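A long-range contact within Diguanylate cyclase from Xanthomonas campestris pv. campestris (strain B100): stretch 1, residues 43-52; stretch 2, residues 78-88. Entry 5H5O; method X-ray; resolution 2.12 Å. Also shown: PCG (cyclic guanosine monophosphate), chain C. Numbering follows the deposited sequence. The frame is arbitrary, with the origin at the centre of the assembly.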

# COMPACT_ATOMS: atom_id res chain seq x y z
N VAL A 43 -4.21 5.79 -21.01
CA VAL A 43 -5.57 5.89 -21.58
C VAL A 43 -5.64 5.48 -23.05
O VAL A 43 -6.70 5.12 -23.54
CB VAL A 43 -6.23 7.26 -21.35
CG1 VAL A 43 -6.23 7.63 -19.84
CG2 VAL A 43 -5.56 8.33 -22.19
N THR A 44 -4.52 5.53 -23.76
CA THR A 44 -4.45 4.96 -25.09
C THR A 44 -3.10 4.31 -25.26
O THR A 44 -2.12 4.76 -24.68
CB THR A 44 -4.60 6.02 -26.21
OG1 THR A 44 -3.32 6.55 -26.55
CG2 THR A 44 -5.49 7.16 -25.79
N GLY A 45 -3.05 3.24 -26.06
CA GLY A 45 -1.79 2.62 -26.43
C GLY A 45 -1.33 1.62 -25.38
O GLY A 45 -2.14 0.90 -24.78
N GLN A 46 -0.02 1.57 -25.14
CA GLN A 46 0.52 0.56 -24.24
C GLN A 46 1.89 0.95 -23.70
O GLN A 46 2.77 1.37 -24.45
CB GLN A 46 0.57 -0.80 -24.94
CG GLN A 46 1.31 -1.90 -24.18
CD GLN A 46 1.40 -3.16 -25.01
OE1 GLN A 46 0.38 -3.74 -25.38
NE2 GLN A 46 2.63 -3.58 -25.33
N ILE A 47 2.07 0.81 -22.39
CA ILE A 47 3.36 1.07 -21.79
C ILE A 47 4.00 -0.25 -21.39
O ILE A 47 3.33 -1.11 -20.82
CB ILE A 47 3.24 1.97 -20.56
CG1 ILE A 47 2.91 3.41 -20.97
CG2 ILE A 47 4.54 1.92 -19.72
CD1 ILE A 47 3.92 4.01 -21.94
N ASP A 48 5.28 -0.40 -21.68
CA ASP A 48 6.01 -1.60 -21.28
C ASP A 48 6.91 -1.31 -20.09
O ASP A 48 7.68 -0.36 -20.10
CB ASP A 48 6.85 -2.16 -22.44
CG ASP A 48 5.99 -2.73 -23.56
OD1 ASP A 48 4.76 -2.84 -23.38
OD2 ASP A 48 6.56 -3.08 -24.62
N LEU A 49 6.79 -2.15 -19.07
CA LEU A 49 7.65 -2.06 -17.90
C LEU A 49 8.79 -3.08 -17.97
O LEU A 49 8.56 -4.29 -18.10
CB LEU A 49 6.83 -2.25 -16.62
CG LEU A 49 5.66 -1.28 -16.48
CD1 LEU A 49 4.93 -1.51 -15.15
CD2 LEU A 49 6.15 0.15 -16.61
N ASP A 50 10.02 -2.59 -17.85
CA ASP A 50 11.21 -3.45 -17.91
C ASP A 50 11.88 -3.49 -16.54
O ASP A 50 12.52 -2.53 -16.11
CB ASP A 50 12.18 -2.93 -18.98
CG ASP A 50 13.33 -3.89 -19.25
OD1 ASP A 50 13.65 -4.75 -18.39
OD2 ASP A 50 13.93 -3.78 -20.34
N PHE A 51 11.76 -4.62 -15.86
CA PHE A 51 12.27 -4.75 -14.50
C PHE A 51 13.71 -5.21 -14.41
O PHE A 51 14.20 -5.51 -13.32
CB PHE A 51 11.39 -5.70 -13.70
CG PHE A 51 10.02 -5.18 -13.49
CD1 PHE A 51 9.68 -4.54 -12.31
CD2 PHE A 51 9.06 -5.31 -14.47
CE1 PHE A 51 8.42 -4.04 -12.13
CE2 PHE A 51 7.79 -4.83 -14.28
CZ PHE A 51 7.47 -4.20 -13.11
N GLY A 52 14.39 -5.27 -15.55
CA GLY A 52 15.78 -5.68 -15.55
C GLY A 52 15.94 -7.16 -15.28
O GLY A 52 14.94 -7.91 -15.24
PA PCG C . 7.52 2.76 -9.85
O1A PCG C . 7.22 4.22 -9.82
O2A PCG C . 8.46 1.92 -9.04
O5' PCG C . 7.74 2.69 -11.14
C5' PCG C . 7.81 1.37 -11.69
C4' PCG C . 6.43 0.83 -11.45
O4' PCG C . 6.09 -0.49 -11.82
C3' PCG C . 6.04 0.92 -10.01
O3' PCG C . 6.17 2.30 -9.57
C2' PCG C . 4.68 0.29 -10.07
O2' PCG C . 3.58 1.17 -10.28
C1' PCG C . 4.79 -0.66 -11.27
N9 PCG C . 4.84 -2.16 -11.20
C8 PCG C . 4.11 -2.98 -11.97
N7 PCG C . 4.36 -4.27 -11.68
C5 PCG C . 5.25 -4.31 -10.70
C6 PCG C . 5.94 -5.36 -9.92
O6 PCG C . 5.70 -6.55 -10.16
N1 PCG C . 6.83 -5.00 -8.96
C2 PCG C . 7.11 -3.70 -8.69
N2 PCG C . 8.00 -3.40 -7.72
N3 PCG C . 6.50 -2.66 -9.38
C4 PCG C . 5.59 -2.91 -10.37
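Stretch 2, residues 78-88: RSAGASASVDS

Two neighbouring antiparallel strands illustrate a general principle: the backbone hydrogen bonds define the register, the register sorts side chains by face, and the rotamers can be read against the neighbours on each face. In this diguanylate cyclase, residues 81-84 run extended alongside residues 47-50, their N-to-C directions 153° apart and their axes approaching to 4.7 Å, a nearly antiparallel pairing; the two stretches as a whole bury 674 Å², both sides summed.

The register pairs Ile47 with Ala84, Asp48 with Ser83, Leu49 with Ala82 and Asp50 with Gly81. Hydrogen-bonded and non-hydrogen-bonded pairs alternate. At Asp48 and Ser83, Asp48 N donates to Ser83 O at 2.8 Å and Ser83 N returns a longer bond to Asp48 O at 3.2 Å; at the next such pair Asp50 N reaches Gly81 O at 2.8 Å and Gly81 N reaches Asp50 O at 2.9 Å. The ladder continues with Ser85 N, which donates to Gln46 O at 3.1 Å. Ile47 CA lies 4.8 Å from Ala84 CA and Asp48 CA 5.4 Å from Ser83 CA, but the difference all but vanishes at the next two pairs.

Alternation also sorts the side chains. Ile47 and Leu49 share a face with Ala82 and Ala84, and all four are buried. Ile47, with chi1 and chi2 both m, places CD1 4.1 Å from Ala84 CB and CG2 4.1 Å from Ala82 CB. Leu49, in the m, t rotamer, brings CD2 to 3.9 Å from Ala82 CB. In both residues the end of the side chain comes nearer the partner strand, over methyl groups that project little from it.

The face of Asp48 and Ser83 is polar. Ser83 takes chi1 p; Ser83 OG is hydrogen-bonded to the O of a water at 2.7 Å, and that water O donates to Asp48 O at 2.8 Å, so the hydroxyl is tied back to the paired strand. Asp48, at chi1 m, receives Gln46 NE2 on OD1 at 3.0 Å, a bond made with chi1 and chi2 of Gln46 both t and chi3 at -61°. Asp50 instead adopts t, and its end leads away from stretch 2: OD1 accepts the backbone Gly52 N at 3.0 Å.

Side chains add to the contact toward both ends of it. Ser88, at chi1 m, uses OG twice, accepting from Gln46 N at 2.9 Å and donating to Val86 O at 3.0 Å. Gly45 adjoins this site with a positive phi, and a CB there would clash with Ser88 OG and Asp87 O. At the other end Phe51 (chi1 m, chi2 -97°) presents a ring face to Ala80, whose CB stands 3.7 Å from the centroid of the Phe51 ring, almost on its normal. The bound cyclic guanosine monophosphate lies beside this corner, its C5 3.3 Å from Phe51 CZ. Ser79, again m, joins its backbone in gripping the phosphate: N and OG of Ser79 donate to PCG O2A at 3.1 and 3.0 Å, while Arg78 NH1 donates to PCG O1A at 2.6 Å.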

# COMPACT_ATOMS: atom_id res chain seq x y z
N ARG A 78 12.75 4.21 -9.24
CA ARG A 78 11.86 3.50 -10.15
C ARG A 78 12.25 2.02 -10.25
O ARG A 78 13.39 1.68 -10.60
CB ARG A 78 11.89 4.14 -11.55
CG ARG A 78 11.37 5.58 -11.63
CD ARG A 78 9.89 5.70 -11.30
NE ARG A 78 9.34 6.98 -11.76
CZ ARG A 78 8.13 7.42 -11.42
NH1 ARG A 78 7.36 6.69 -10.60
NH2 ARG A 78 7.69 8.59 -11.86
N SER A 79 11.30 1.15 -9.93
CA SER A 79 11.51 -0.30 -9.95
C SER A 79 11.63 -0.84 -11.38
O SER A 79 12.14 -1.94 -11.60
CB SER A 79 10.35 -1.00 -9.26
OG SER A 79 10.07 -0.40 -8.03
N ALA A 80 11.16 -0.09 -12.35
CA ALA A 80 11.27 -0.55 -13.73
C ALA A 80 11.49 0.63 -14.64
O ALA A 80 11.23 1.77 -14.27
CB ALA A 80 10.02 -1.33 -14.14
N GLY A 81 12.00 0.35 -15.83
CA GLY A 81 11.99 1.33 -16.90
C GLY A 81 10.63 1.30 -17.57
O GLY A 81 10.01 0.23 -17.71
N ALA A 82 10.15 2.47 -17.97
CA ALA A 82 8.86 2.58 -18.66
C ALA A 82 9.06 3.17 -20.04
O ALA A 82 9.80 4.16 -20.19
CB ALA A 82 7.87 3.42 -17.84
N SER A 83 8.42 2.58 -21.05
CA SER A 83 8.58 3.01 -22.43
C SER A 83 7.35 2.68 -23.28
O SER A 83 6.61 1.74 -23.00
CB SER A 83 9.86 2.42 -23.04
OG SER A 83 9.68 1.06 -23.41
N ALA A 84 7.13 3.48 -24.30
CA ALA A 84 5.92 3.33 -25.10
C ALA A 84 6.15 2.29 -26.20
O ALA A 84 7.10 2.38 -26.97
CB ALA A 84 5.46 4.67 -25.68
N SER A 85 5.26 1.30 -26.25
CA SER A 85 5.35 0.26 -27.26
C SER A 85 4.86 0.83 -28.58
O SER A 85 5.43 0.60 -29.63
CB SER A 85 4.50 -0.94 -26.84
OG SER A 85 4.59 -1.96 -27.80
N VAL A 86 3.77 1.58 -28.49
CA VAL A 86 3.15 2.22 -29.64
C VAL A 86 2.85 3.63 -29.18
O VAL A 86 3.06 3.94 -28.00
CB VAL A 86 1.85 1.51 -30.01
CG1 VAL A 86 2.16 0.09 -30.53
CG2 VAL A 86 0.90 1.46 -28.81
N ASP A 87 2.39 4.49 -30.08
CA ASP A 87 2.01 5.84 -29.70
C ASP A 87 1.00 5.73 -28.56
O ASP A 87 0.02 5.00 -28.66
CB ASP A 87 1.36 6.59 -30.88
CG ASP A 87 2.38 7.10 -31.90
OD1 ASP A 87 3.59 6.76 -31.83
OD2 ASP A 87 1.96 7.86 -32.80
N SER A 88 1.24 6.44 -27.47
CA SER A 88 0.40 6.26 -26.30
C SER A 88 -0.01 7.59 -25.71
O SER A 88 0.64 8.61 -25.94
CB SER A 88 1.14 5.43 -25.25
OG SER A 88 1.24 4.09 -25.67
O HOH W 1 10.24 -0.49 -21.25